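Local coordinates for putative cytoplasmic protein (Salmonella typhimurium, PDB 2GK3) that is of unknown function but forms hexamers and belongs to a family of putative glutamine amidotransferases with a class I glutaminase-like fold, at residues Glu146-Val150 / Thr220-Met224; Asp196-Val200 / Leu210-Glu214; Glu18-Met24 / Ser36-Ala42; Val64-Phe68 / Thr90-Glu96. All coordinates share one frame; numbering follows the deposited sequence. Where two conformers were deposited one is given.

Contact 1: Glu146-Val150 / Thr220-Met224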
loop_
_atom_site.group_PDB
_atom_site.type_symbol
_atom_site.label_atom_id
_atom_site.label_comp_id
_atom_site.label_asym_id
_atom_site.label_seq_id
_atom_site.Cartn_x
_atom_site.Cartn_y
_atom_site.Cartn_z
ATOM N N GLU E 146 -22.451 -12.526 22.430
ATOM C CA GLU E 146 -23.277 -13.223 23.441
ATOM C C GLU E 146 -22.802 -14.620 23.810
ATOM O O GLU E 146 -23.223 -15.160 24.836
ATOM C CB GLU E 146 -24.744 -13.322 22.994
ATOM C CG GLU E 146 -25.503 -12.014 23.051
ATOM C CD GLU E 146 -25.765 -11.531 24.470
ATOM O OE1 GLU E 146 -25.668 -12.342 25.412
ATOM O OE2 GLU E 146 -26.071 -10.333 24.641
ATOM N N VAL E 147 -21.957 -15.218 22.972
ATOM C CA VAL E 147 -21.454 -16.567 23.241
ATOM C C VAL E 147 -20.276 -16.508 24.219
ATOM O O VAL E 147 -20.064 -17.448 24.989
ATOM C CB VAL E 147 -21.083 -17.349 21.929
ATOM C CG1 VAL E 147 -20.473 -18.710 22.237
ATOM C CG2 VAL E 147 -22.306 -17.529 21.034
ATOM N N LEU E 148 -19.531 -15.407 24.213
ATOM C CA LEU E 148 -18.271 -15.351 24.988
ATOM C C LEU E 148 -18.527 -15.055 26.462
ATOM O O LEU E 148 -19.499 -14.375 26.789
ATOM C CB LEU E 148 -17.274 -14.342 24.376
ATOM C CG LEU E 148 -16.986 -14.523 22.873
ATOM C CD1 LEU E 148 -16.152 -13.364 22.365
ATOM C CD2 LEU E 148 -16.334 -15.895 22.509
ATOM N N PRO E 149 -17.675 -15.589 27.365
ATOM C CA PRO E 149 -17.910 -15.360 28.790
ATOM C C PRO E 149 -17.340 -14.025 29.308
ATOM O O PRO E 149 -17.179 -13.840 30.522
ATOM C CB PRO E 149 -17.201 -16.547 29.436
ATOM C CG PRO E 149 -16.058 -16.802 28.551
ATOM C CD PRO E 149 -16.504 -16.456 27.149
ATOM N N VAL E 150 -17.016 -13.119 28.388
ATOM C CA VAL E 150 -16.540 -11.775 28.740
ATOM C C VAL E 150 -17.340 -10.710 27.985
ATOM O O VAL E 150 -17.961 -10.989 26.948
ATOM C CB VAL E 150 -15.006 -11.589 28.480
ATOM C CG1 VAL E 150 -14.187 -12.565 29.313
ATOM C CG2 VAL E 150 -14.648 -11.695 26.974
ATOM N N THR E 220 -17.181 -22.559 27.231
ATOM C CA THR E 220 -16.459 -21.462 26.646
ATOM C C THR E 220 -15.251 -21.062 27.484
ATOM O O THR E 220 -15.197 -21.306 28.696
ATOM C CB THR E 220 -17.395 -20.256 26.406
ATOM O OG1 THR E 220 -17.935 -19.805 27.658
ATOM C CG2 THR E 220 -18.542 -20.654 25.463
ATOM N N ALA E 221 -14.272 -20.470 26.812
ATOM C CA ALA E 221 -13.059 -20.027 27.457
ATOM C C ALA E 221 -12.474 -18.842 26.693
ATOM O O ALA E 221 -12.612 -18.724 25.459
ATOM C CB ALA E 221 -12.050 -21.154 27.548
ATOM N N CYS E 222 -11.845 -17.945 27.435
ATOM C CA CYS E 222 -11.168 -16.824 26.801
ATOM C C CYS E 222 -9.821 -16.693 27.470
ATOM O O CYS E 222 -9.740 -16.701 28.698
ATOM C CB CYS E 222 -11.972 -15.523 26.950
ATOM S SG CYS E 222 -13.438 -15.412 25.902
ATOM N N PHE E 223 -8.770 -16.603 26.666
ATOM C CA PHE E 223 -7.468 -16.299 27.193
ATOM C C PHE E 223 -7.102 -14.944 26.634
ATOM O O PHE E 223 -7.034 -14.779 25.419
ATOM C CB PHE E 223 -6.436 -17.368 26.806
ATOM C CG PHE E 223 -5.099 -17.153 27.446
ATOM C CD1 PHE E 223 -4.864 -17.586 28.753
ATOM C CD2 PHE E 223 -4.086 -16.497 26.763
ATOM C CE1 PHE E 223 -3.634 -17.375 29.373
ATOM C CE2 PHE E 223 -2.843 -16.291 27.365
ATOM C CZ PHE E 223 -2.614 -16.731 28.676
HETATM N N MSE E 224 -6.858 -13.978 27.517
HETATM C CA MSE E 224 -6.936 -12.559 27.118
HETATM C C MSE E 224 -5.657 -12.026 26.534
HETATM O O MSE E 224 -5.632 -10.947 25.947
HETATM C CB MSE E 224 -7.415 -11.664 28.279
HETATM C CG MSE E 224 -8.789 -12.021 28.837
HETATM SE SE MSE E 224 -10.236 -12.252 27.538
HETATM C CE MSE E 224 -11.003 -13.617 28.632
HETATM O O HOH W 1 -20.104 -18.326 27.517
#
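The ring of Pro149 lies against the strand 218-223, its CD 3.5 Å from Cys222 SG and its CG 3.7 Å from Thr220 OG1. Pro149 and Thr220 slide past one another in opposite directions, and the ring touches both Thr220 and Cys222, whose side chains point toward the segment 146-150. The sulfur stands anti to its own carbonyl carbon (chi1 -74°), which brings it to the proline ring and within 4.1 Å of Val150 CG2. The other branch of Val150 meets the selenomethionine Met224 tip to tip: CG1 and CE are 3.4 Å apart, tighter than usual for two carbons, and the bends at chi2 and chi3 of Met224 bring that methyl in. At the other end Val147 O lies 3.6 Å from Thr220 CG2.

No direct hydrogen bond crosses here. One water instead donates to Val147 O (2.7 Å) and accepts from Thr220 OG1 (2.6 Å). Farther out, Arg195 bonds to the backbone of Leu148 and Pro149, while Val115 of helix 107-116 packs on both Val147 and Thr220. The loop therefore rests on the strand by apolar packing, and a bridging water gives the buried carbonyl an acceptor bond and the hydroxyl a donor bond.

Contact 2: Asp196-Val200 / Leu210-Glu214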
loop_
_atom_site.group_PDB
_atom_site.type_symbol
_atom_site.label_atom_id
_atom_site.label_comp_id
_atom_site.label_asym_id
_atom_site.label_seq_id
_atom_site.Cartn_x
_atom_site.Cartn_y
_atom_site.Cartn_z
ATOM N N ASP E 196 -20.569 -11.665 35.071
ATOM C CA ASP E 196 -20.591 -12.002 36.526
ATOM C C ASP E 196 -21.129 -13.428 36.733
ATOM O O ASP E 196 -21.284 -13.936 37.817
ATOM C CB ASP E 196 -21.261 -10.922 37.415
ATOM C CG ASP E 196 -22.748 -10.706 37.126
ATOM O OD1 ASP E 196 -23.286 -9.678 37.632
ATOM O OD2 ASP E 196 -23.392 -11.515 36.427
ATOM N N ASP E 197 -21.338 -14.043 35.589
ATOM C CA ASP E 197 -21.790 -15.385 35.363
ATOM C C ASP E 197 -20.609 -16.364 35.329
ATOM O O ASP E 197 -20.732 -17.548 35.652
ATOM C CB ASP E 197 -22.380 -15.327 33.936
ATOM C CG ASP E 197 -23.637 -16.036 33.843
ATOM O OD1 ASP E 197 -24.280 -15.999 32.787
ATOM O OD2 ASP E 197 -23.982 -16.637 34.879
ATOM N N ALA E 198 -19.474 -15.850 34.870
ATOM C CA ALA E 198 -18.356 -16.661 34.444
ATOM C C ALA E 198 -17.345 -16.867 35.561
ATOM O O ALA E 198 -17.417 -16.212 36.593
ATOM C CB ALA E 198 -17.697 -16.011 33.255
ATOM N N ASP E 199 -16.400 -17.782 35.339
ATOM C CA ASP E 199 -15.394 -18.114 36.329
ATOM C C ASP E 199 -14.054 -17.545 35.899
ATOM O O ASP E 199 -13.464 -18.025 34.924
ATOM C CB ASP E 199 -15.282 -19.643 36.514
ATOM C CG ASP E 199 -16.627 -20.311 36.843
ATOM O OD1 ASP E 199 -17.337 -19.907 37.818
ATOM O OD2 ASP E 199 -16.987 -21.268 36.112
ATOM N N VAL E 200 -13.575 -16.534 36.622
ATOM C CA VAL E 200 -12.235 -15.982 36.399
ATOM C C VAL E 200 -11.167 -16.801 37.142
ATOM O O VAL E 200 -11.200 -16.927 38.370
ATOM C CB VAL E 200 -12.152 -14.497 36.821
ATOM C CG1 VAL E 200 -10.723 -13.966 36.695
ATOM C CG2 VAL E 200 -13.117 -13.657 35.995
ATOM N N LEU E 210 -7.708 -15.564 32.272
ATOM C CA LEU E 210 -8.331 -16.827 31.881
ATOM C C LEU E 210 -9.723 -16.913 32.478
ATOM O O LEU E 210 -9.874 -16.836 33.691
ATOM C CB LEU E 210 -7.464 -18.023 32.307
ATOM C CG LEU E 210 -7.898 -19.424 31.861
ATOM C CD1 LEU E 210 -7.989 -19.585 30.310
ATOM C CD2 LEU E 210 -6.972 -20.472 32.473
ATOM N N VAL E 211 -10.724 -17.088 31.617
ATOM C CA VAL E 211 -12.134 -17.040 32.011
ATOM C C VAL E 211 -12.904 -18.202 31.378
ATOM O O VAL E 211 -12.796 -18.434 30.169
ATOM C CB VAL E 211 -12.819 -15.701 31.575
ATOM C CG1 VAL E 211 -14.303 -15.674 31.993
ATOM C CG2 VAL E 211 -12.068 -14.477 32.148
ATOM N N PHE E 212 -13.681 -18.909 32.204
ATOM C CA PHE E 212 -14.505 -20.040 31.747
ATOM C C PHE E 212 -15.995 -19.732 31.865
ATOM O O PHE E 212 -16.441 -19.133 32.838
ATOM C CB PHE E 212 -14.151 -21.336 32.515
ATOM C CG PHE E 212 -12.756 -21.839 32.235
ATOM C CD1 PHE E 212 -12.505 -22.633 31.123
ATOM C CD2 PHE E 212 -11.689 -21.479 33.057
ATOM C CE1 PHE E 212 -11.215 -23.065 30.834
ATOM C CE2 PHE E 212 -10.407 -21.916 32.789
ATOM C CZ PHE E 212 -10.165 -22.707 31.679
ATOM N N GLY E 213 -16.767 -20.133 30.874
ATOM C CA GLY E 213 -18.211 -20.013 30.985
ATOM C C GLY E 213 -18.968 -21.115 30.289
ATOM O O GLY E 213 -18.393 -22.141 29.908
ATOM N N GLU E 214 -20.267 -20.902 30.124
ATOM C CA GLU E 214 -21.104 -21.847 29.415
ATOM C C GLU E 214 -22.029 -21.073 28.517
ATOM O O GLU E 214 -22.290 -19.886 28.748
ATOM C CB GLU E 214 -21.883 -22.719 30.393
ATOM C CG GLU E 214 -20.982 -23.341 31.464
ATOM C CD GLU E 214 -21.666 -24.393 32.312
ATOM O OE1 GLU E 214 -22.700 -24.937 31.869
ATOM O OE2 GLU E 214 -21.146 -24.691 33.420
#
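Two backbone hydrogen bonds between Asp199 and Phe212 join the two strands of this antiparallel hairpin here. Asp199 N donates to Phe212 O at 2.8 Å with an almost straight N-H...O angle of 177°, and Phe212 N returns a bond to Asp199 O at 2.9 Å. The first donor lies in the carbonyl plane; the second is tilted 24° from it. Together they define a hydrogen-bonded pair, followed by the non-hydrogen-bonded pair Val200 and Val211, where Asp199 O also receives a CA-H...O contact from Val211 CA at 3.4 Å.

The packing differs on the two faces. On one, Val211 offers both methyls: CG1, anti to the backbone N (chi1 180°), touches Ala198 CB at 3.6 Å, and CG2 approaches Val200 CG2 at 4.1 Å, the two valines crossing obliquely. Ala198 CB also comes within 3.4 Å of Phe212 O, and the same alanine packs on Pro149. On the face of Asp199 and Phe212 the CB atoms are 4.5 Å apart, but the side chains then diverge. The Phe212 ring stacks on His174 and meets Phe252 of helix 242-253 edge-to-face.

The cross-strand hydrogen bonds of these segments are all main chain, so the backbone sets the register, while the exposed carboxylate of Asp199 parts from the buried aromatic ring of its cross-strand partner.

Contact 3: Glu18-Met24 / Ser36-Ala42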
loop_
_atom_site.group_PDB
_atom_site.type_symbol
_atom_site.label_atom_id
_atom_site.label_comp_id
_atom_site.label_asym_id
_atom_site.label_seq_id
_atom_site.Cartn_x
_atom_site.Cartn_y
_atom_site.Cartn_z
ATOM N N GLU E 18 -4.188 -17.304 13.322
ATOM C CA GLU E 18 -2.727 -17.312 13.541
ATOM C C GLU E 18 -1.889 -17.387 12.259
ATOM O O GLU E 18 -0.843 -18.032 12.216
ATOM C CB GLU E 18 -2.322 -18.409 14.550
ATOM C CG GLU E 18 -2.640 -18.069 15.989
ATOM C CD GLU E 18 -1.822 -16.901 16.532
ATOM O OE1 GLU E 18 -0.725 -16.611 15.998
ATOM O OE2 GLU E 18 -2.280 -16.267 17.506
ATOM N N SER E 19 -2.354 -16.691 11.225
ATOM C CA SER E 19 -1.587 -16.540 9.994
ATOM C C SER E 19 -1.769 -15.149 9.419
ATOM O O SER E 19 -2.783 -14.500 9.666
ATOM C CB SER E 19 -2.003 -17.595 8.973
ATOM O OG SER E 19 -3.353 -17.443 8.632
ATOM N N TRP E 20 -0.778 -14.697 8.659
ATOM C CA TRP E 20 -0.833 -13.381 8.052
ATOM C C TRP E 20 0.063 -13.280 6.816
ATOM O O TRP E 20 0.982 -14.083 6.636
ATOM C CB TRP E 20 -0.490 -12.285 9.080
ATOM C CG TRP E 20 0.802 -12.527 9.754
ATOM C CD1 TRP E 20 2.041 -12.209 9.271
ATOM C CD2 TRP E 20 1.017 -13.146 11.029
ATOM N NE1 TRP E 20 3.010 -12.585 10.169
ATOM C CE2 TRP E 20 2.409 -13.167 11.253
ATOM C CE3 TRP E 20 0.171 -13.678 12.004
ATOM C CZ2 TRP E 20 2.972 -13.705 12.408
ATOM C CZ3 TRP E 20 0.724 -14.211 13.140
ATOM C CH2 TRP E 20 2.111 -14.223 13.337
ATOM N N HIS E 21 -0.204 -12.261 5.993
ATOM C CA HIS E 21 0.507 -11.999 4.740
ATOM C C HIS E 21 1.004 -10.542 4.745
ATOM O O HIS E 21 0.233 -9.628 4.426
ATOM C CB HIS E 21 -0.453 -12.175 3.541
ATOM C CG HIS E 21 -0.705 -13.598 3.132
ATOM N ND1 HIS E 21 -1.786 -14.324 3.582
ATOM C CD2 HIS E 21 -0.053 -14.404 2.261
ATOM C CE1 HIS E 21 -1.772 -15.528 3.035
ATOM N NE2 HIS E 21 -0.729 -15.603 2.229
ATOM N N ILE E 22 2.271 -10.304 5.096
ATOM C CA ILE E 22 2.782 -8.926 5.125
ATOM C C ILE E 22 3.195 -8.508 3.733
ATOM O O ILE E 22 3.923 -9.223 3.049
ATOM C CB ILE E 22 3.978 -8.679 6.101
ATOM C CG1 ILE E 22 3.643 -9.079 7.542
ATOM C CG2 ILE E 22 4.388 -7.212 6.087
ATOM C CD1 ILE E 22 4.203 -10.421 7.916
ATOM N N HIS E 23 2.708 -7.345 3.317
ATOM C CA HIS E 23 3.321 -6.631 2.229
ATOM C C HIS E 23 4.234 -5.565 2.834
ATOM O O HIS E 23 3.771 -4.727 3.585
ATOM C CB HIS E 23 2.257 -6.020 1.337
ATOM C CG HIS E 23 2.814 -5.362 0.116
ATOM N ND1 HIS E 23 3.548 -6.051 -0.827
ATOM C CD2 HIS E 23 2.767 -4.074 -0.302
ATOM C CE1 HIS E 23 3.926 -5.215 -1.777
ATOM N NE2 HIS E 23 3.463 -4.009 -1.484
HETATM N N MSE E 24 5.534 -5.619 2.542
HETATM C CA MSE E 24 6.477 -4.580 3.028
HETATM C C MSE E 24 6.932 -3.678 1.930
HETATM O O MSE E 24 7.548 -4.136 0.973
HETATM C CB MSE E 24 7.760 -5.171 3.568
HETATM C CG MSE E 24 7.624 -6.168 4.624
HETATM SE SE MSE E 24 9.339 -6.351 5.453
HETATM C CE MSE E 24 8.783 -8.004 6.203
ATOM N N SER E 36 7.236 -9.504 0.046
ATOM C CA SER E 36 5.991 -9.999 0.604
ATOM C C SER E 36 6.255 -11.273 1.347
ATOM O O SER E 36 7.000 -12.118 0.888
ATOM C CB SER E 36 4.892 -10.167 -0.456
ATOM O OG SER E 36 4.457 -8.895 -0.897
ATOM N N LYS E 37 5.600 -11.393 2.499
ATOM C CA LYS E 37 6.019 -12.338 3.507
ATOM C C LYS E 37 4.796 -13.015 4.151
ATOM O O LYS E 37 4.017 -12.363 4.866
ATOM C CB LYS E 37 6.871 -11.595 4.563
ATOM C CG LYS E 37 7.581 -12.516 5.533
ATOM C CD LYS E 37 8.315 -11.750 6.650
ATOM C CE LYS E 37 9.144 -12.745 7.452
ATOM N NZ LYS E 37 9.662 -12.151 8.714
ATOM N N TYR E 38 4.623 -14.306 3.870
ATOM C CA TYR E 38 3.718 -15.153 4.648
ATOM C C TYR E 38 4.389 -15.692 5.940
ATOM O O TYR E 38 5.577 -16.021 5.940
ATOM C CB TYR E 38 3.200 -16.297 3.783
ATOM C CG TYR E 38 2.206 -17.189 4.478
ATOM C CD1 TYR E 38 0.927 -16.718 4.806
ATOM C CD2 TYR E 38 2.525 -18.503 4.797
ATOM C CE1 TYR E 38 -0.007 -17.533 5.447
ATOM C CE2 TYR E 38 1.598 -19.336 5.446
ATOM C CZ TYR E 38 0.339 -18.839 5.772
ATOM O OH TYR E 38 -0.584 -19.638 6.405
ATOM N N GLU E 39 3.631 -15.752 7.038
ATOM C CA GLU E 39 4.083 -16.400 8.277
ATOM C C GLU E 39 2.892 -17.019 8.958
ATOM O O GLU E 39 1.750 -16.592 8.760
ATOM C CB GLU E 39 4.753 -15.436 9.280
ATOM C CG GLU E 39 5.654 -14.337 8.707
ATOM C CD GLU E 39 6.358 -13.539 9.797
ATOM O OE1 GLU E 39 7.343 -14.072 10.354
ATOM O OE2 GLU E 39 5.941 -12.388 10.105
ATOM N N GLU E 40 3.163 -18.045 9.755
ATOM C CA GLU E 40 2.179 -18.608 10.655
ATOM C C GLU E 40 2.676 -18.400 12.074
ATOM O O GLU E 40 3.860 -18.571 12.344
ATOM C CB GLU E 40 1.952 -20.069 10.333
ATOM C CG GLU E 40 1.252 -20.204 9.010
ATOM C CD GLU E 40 0.963 -21.624 8.611
ATOM O OE1 GLU E 40 0.183 -21.795 7.659
ATOM O OE2 GLU E 40 1.497 -22.560 9.243
ATOM N N GLY E 41 1.765 -18.015 12.968
ATOM C CA GLY E 41 2.136 -17.471 14.261
ATOM C C GLY E 41 2.134 -18.408 15.444
ATOM O O GLY E 41 2.730 -18.083 16.475
ATOM N N ALA E 42 1.468 -19.557 15.298
ATOM C CA ALA E 42 1.287 -20.516 16.400
ATOM C C ALA E 42 1.904 -21.913 16.169
ATOM O O ALA E 42 1.452 -22.903 16.747
ATOM C CB ALA E 42 -0.195 -20.626 16.786
HETATM O O HOH W 2 0.165 -20.914 12.881
#
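Trp20 lies across Glu39 in this long antiparallel beta hairpin, with the indole and carboxylate planes 89° apart. Trp20 CG sits between its backbone N and carbonyl carbon (chi1 54°), which turns the indole toward the partner strand. NE1 then donates to Glu39 OE2 at 2.9 Å, a nearly straight bond in the ring plane that reaches the oxygen from above the carboxylate plane. Glu39 O lies over one indole face, while CH2 approaches Gly41 CA to 3.4 Å. Lys37 NZ makes a weak, 3.4 Å salt bridge to Glu39 OE1 and a cation-pi contact with Tyr99 of another subunit, and Ile22 CD1 packs 3.4 Å from Glu39 OE2.

On the other face, in one of two His21 conformers, the His21 and Tyr38 rings cross with planes at 41°, and Tyr38 CD1 lies over the imidazole, offset toward its rim. Tyr38 OH donates to the anti lone pair of Glu40 OE1 at 2.6 Å. Farther along, His23 ND1 donates in its ring plane to Ser36 OG at 3.0 Å; that hydroxyl also bonds Ser27 of another subunit. Near the body of the protein, Gly41 N donates to Glu18 O (2.7 Å), and a water joins this carbonyl to Ala42 N, while Glu18 OE2 is bonded to Ser84.

The earlier part of strand 12-28 lies beside strands 55-59 and 80-84, Ala42 occupies the N-cap position of helix 43-51, and His21 to Met24 pair antiparallel with a strand of a second subunit, extending the sheet across the hexamer interface.

Contact 4: Val64-Phe68 / Thr90-Glu96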
loop_
_atom_site.group_PDB
_atom_site.type_symbol
_atom_site.label_atom_id
_atom_site.label_comp_id
_atom_site.label_asym_id
_atom_site.label_seq_id
_atom_site.Cartn_x
_atom_site.Cartn_y
_atom_site.Cartn_z
ATOM N N VAL E 64 -10.414 -19.679 5.783
ATOM C CA VAL E 64 -11.765 -19.268 6.158
ATOM C C VAL E 64 -12.429 -18.497 5.000
ATOM O O VAL E 64 -13.605 -18.712 4.716
ATOM C CB VAL E 64 -11.764 -18.422 7.470
ATOM C CG1 VAL E 64 -13.159 -17.812 7.765
ATOM C CG2 VAL E 64 -11.277 -19.259 8.651
ATOM N N GLN E 65 -11.659 -17.625 4.339
ATOM C CA GLN E 65 -12.106 -16.831 3.182
ATOM C C GLN E 65 -12.576 -17.673 1.992
ATOM O O GLN E 65 -13.620 -17.389 1.420
ATOM C CB GLN E 65 -11.002 -15.883 2.694
ATOM C CG GLN E 65 -10.536 -14.828 3.674
ATOM C CD GLN E 65 -9.801 -13.670 2.982
ATOM O OE1 GLN E 65 -8.738 -13.857 2.375
ATOM N NE2 GLN E 65 -10.363 -12.463 3.083
ATOM N N ILE E 66 -11.792 -18.694 1.639
ATOM C CA ILE E 66 -12.039 -19.610 0.512
ATOM C C ILE E 66 -13.028 -20.737 0.824
ATOM O O ILE E 66 -13.797 -21.159 -0.053
ATOM C CB ILE E 66 -10.742 -20.426 0.156
ATOM C CG1 ILE E 66 -9.620 -19.585 -0.417
ATOM C CG2 ILE E 66 -11.048 -21.598 -0.810
ATOM C CD1 ILE E 66 -8.385 -20.489 -0.685
ATOM N N ALA E 67 -12.957 -21.265 2.047
ATOM C CA ALA E 67 -13.414 -22.634 2.302
ATOM C C ALA E 67 -13.886 -22.909 3.715
ATOM O O ALA E 67 -13.759 -24.044 4.197
ATOM C CB ALA E 67 -12.294 -23.629 1.949
ATOM N N PHE E 68 -14.428 -21.898 4.390
ATOM C CA PHE E 68 -15.047 -22.161 5.687
ATOM C C PHE E 68 -16.258 -23.093 5.504
ATOM O O PHE E 68 -17.052 -22.880 4.590
ATOM C CB PHE E 68 -15.449 -20.869 6.424
ATOM C CG PHE E 68 -15.876 -21.122 7.828
ATOM C CD1 PHE E 68 -14.932 -21.258 8.831
ATOM C CD2 PHE E 68 -17.207 -21.344 8.129
ATOM C CE1 PHE E 68 -15.326 -21.558 10.140
ATOM C CE2 PHE E 68 -17.609 -21.647 9.418
ATOM C CZ PHE E 68 -16.674 -21.747 10.430
ATOM N N THR E 90 -13.377 -11.587 8.725
ATOM C CA THR E 90 -12.920 -12.733 7.929
ATOM C C THR E 90 -14.008 -13.802 7.830
ATOM O O THR E 90 -14.269 -14.308 6.736
ATOM C CB THR E 90 -11.561 -13.333 8.405
ATOM O OG1 THR E 90 -10.549 -12.332 8.292
ATOM C CG2 THR E 90 -11.154 -14.545 7.535
ATOM N N PHE E 91 -14.649 -14.104 8.961
ATOM C CA PHE E 91 -15.780 -15.031 9.015
ATOM C C PHE E 91 -17.038 -14.519 8.299
ATOM O O PHE E 91 -17.684 -15.256 7.572
ATOM C CB PHE E 91 -16.126 -15.320 10.454
ATOM C CG PHE E 91 -15.103 -16.136 11.174
ATOM C CD1 PHE E 91 -14.239 -15.536 12.084
ATOM C CD2 PHE E 91 -15.016 -17.513 10.968
ATOM C CE1 PHE E 91 -13.291 -16.274 12.776
ATOM C CE2 PHE E 91 -14.054 -18.270 11.664
ATOM C CZ PHE E 91 -13.194 -17.630 12.581
ATOM N N LEU E 92 -17.376 -13.254 8.519
ATOM C CA LEU E 92 -18.578 -12.649 7.981
ATOM C C LEU E 92 -18.511 -12.331 6.486
ATOM O O LEU E 92 -19.539 -12.400 5.798
ATOM C CB LEU E 92 -18.919 -11.374 8.768
ATOM C CG LEU E 92 -19.516 -11.612 10.165
ATOM C CD1 LEU E 92 -19.405 -10.401 11.090
ATOM C CD2 LEU E 92 -20.970 -12.094 10.054
ATOM N N LEU E 93 -17.319 -11.964 6.009
ATOM C CA LEU E 93 -17.107 -11.428 4.660
ATOM C C LEU E 93 -16.175 -12.321 3.849
ATOM O O LEU E 93 -15.161 -11.855 3.295
ATOM C CB LEU E 93 -16.529 -10.003 4.729
ATOM C CG LEU E 93 -17.301 -8.972 5.556
ATOM C CD1 LEU E 93 -16.549 -7.652 5.628
ATOM C CD2 LEU E 93 -18.702 -8.787 4.964
ATOM N N GLN E 94 -16.521 -13.609 3.798
ATOM C CA GLN E 94 -15.857 -14.565 2.922
ATOM C C GLN E 94 -15.943 -14.090 1.455
ATOM O O GLN E 94 -16.810 -13.288 1.084
ATOM C CB GLN E 94 -16.466 -15.955 3.084
ATOM C CG GLN E 94 -16.310 -16.555 4.479
ATOM C CD GLN E 94 -17.247 -17.756 4.733
ATOM O OE1 GLN E 94 -17.454 -18.597 3.851
ATOM N NE2 GLN E 94 -17.800 -17.839 5.935
ATOM N N ASN E 95 -15.004 -14.559 0.649
ATOM C CA ASN E 95 -14.842 -14.157 -0.743
ATOM C C ASN E 95 -16.108 -14.230 -1.619
ATOM O O ASN E 95 -16.361 -13.324 -2.415
ATOM C CB ASN E 95 -13.684 -14.960 -1.352
ATOM C CG ASN E 95 -12.346 -14.485 -0.866
ATOM O OD1 ASN E 95 -12.265 -13.582 -0.024
ATOM N ND2 ASN E 95 -11.280 -15.062 -1.402
ATOM N N GLU E 96 -16.904 -15.284 -1.447
ATOM C CA GLU E 96 -18.167 -15.436 -2.182
ATOM C C GLU E 96 -19.200 -14.368 -1.789
ATOM O O GLU E 96 -20.016 -13.943 -2.605
ATOM C CB GLU E 96 -18.751 -16.842 -1.994
ATOM C CG GLU E 96 -18.098 -17.920 -2.845
ATOM C CD GLU E 96 -18.554 -19.331 -2.449
ATOM O OE1 GLU E 96 -19.756 -19.657 -2.620
ATOM O OE2 GLU E 96 -17.707 -20.118 -1.954
HETATM O O HOH W 3 -15.327 -19.561 2.467
HETATM O O HOH W 4 -12.988 -13.051 4.598
HETATM O O HOH W 5 -15.846 -17.726 -0.157
HETATM O O HOH W 6 -18.887 -20.778 4.252
#
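Val64 of helix 61-67 and Phe68, in the loop that follows, pack on Phe91 of helix 88-92 on one side of the glutaminase-like fold. The aromatic pair is an offset edge-to-face one: the edge of Phe91 points at the face of Phe68, with planes at 86° and centroids 5.7 Å apart. Phe68 CG stands anti to the backbone N (chi1 -171°), bringing CE1 to the Phe91 edge. Val64 CG1 adds an apolar contact to Phe91 CD2 at 3.7 Å, and Ile16 of strand 12-28 packs against all three side chains.

Direct polar contact is confined to Asn95 N, which donates to Gln65 O at 3.2 Å where helix 95-98 begins. Gln94, at the N-cap position of that helix, uses its amide within its own segment: NE2 donates to Phe91 O in the carbonyl plane. The Gln65 amide bonds Ser36 O and Tyr38 N of a neighbouring subunit, tying the contact to the hexamer.

Waters extend the polar contacts. One donates to Gln65 O and accepts from Glu96 N; another donates to both Phe68 O (2.8 Å) and Gln94 OE1 (2.6 Å). A third accepts from Gln65 NE2 at 3.1 Å and donates to Thr90 O and Leu93 O, each 2.8 Å away.

How the contacts relate
Along the chain contact 3 closes first, contact 4 follows, and contact 1 comes next, with contact 2 nested inside its loop. Contacts 1 and 2 have centres 7 Å apart and touch: strands 207-215 and 218-223 are neighbours, joined by probable hydrogen bonds from Gly213 N to Thr220 O and from Cys222 N to Val211 O. Contact 3 lies on the opposite side of the chain's centre, its centre 32 Å from that of contact 2. Contacts 3 and 4, with centres 18 Å apart, do not touch within the chain but meet between subunits through Gln65 and Tyr38. Thus no other chain touches contact 1, which is buried, or contact 2, partly so, whereas 3 and 4 also serve hexamer assembly.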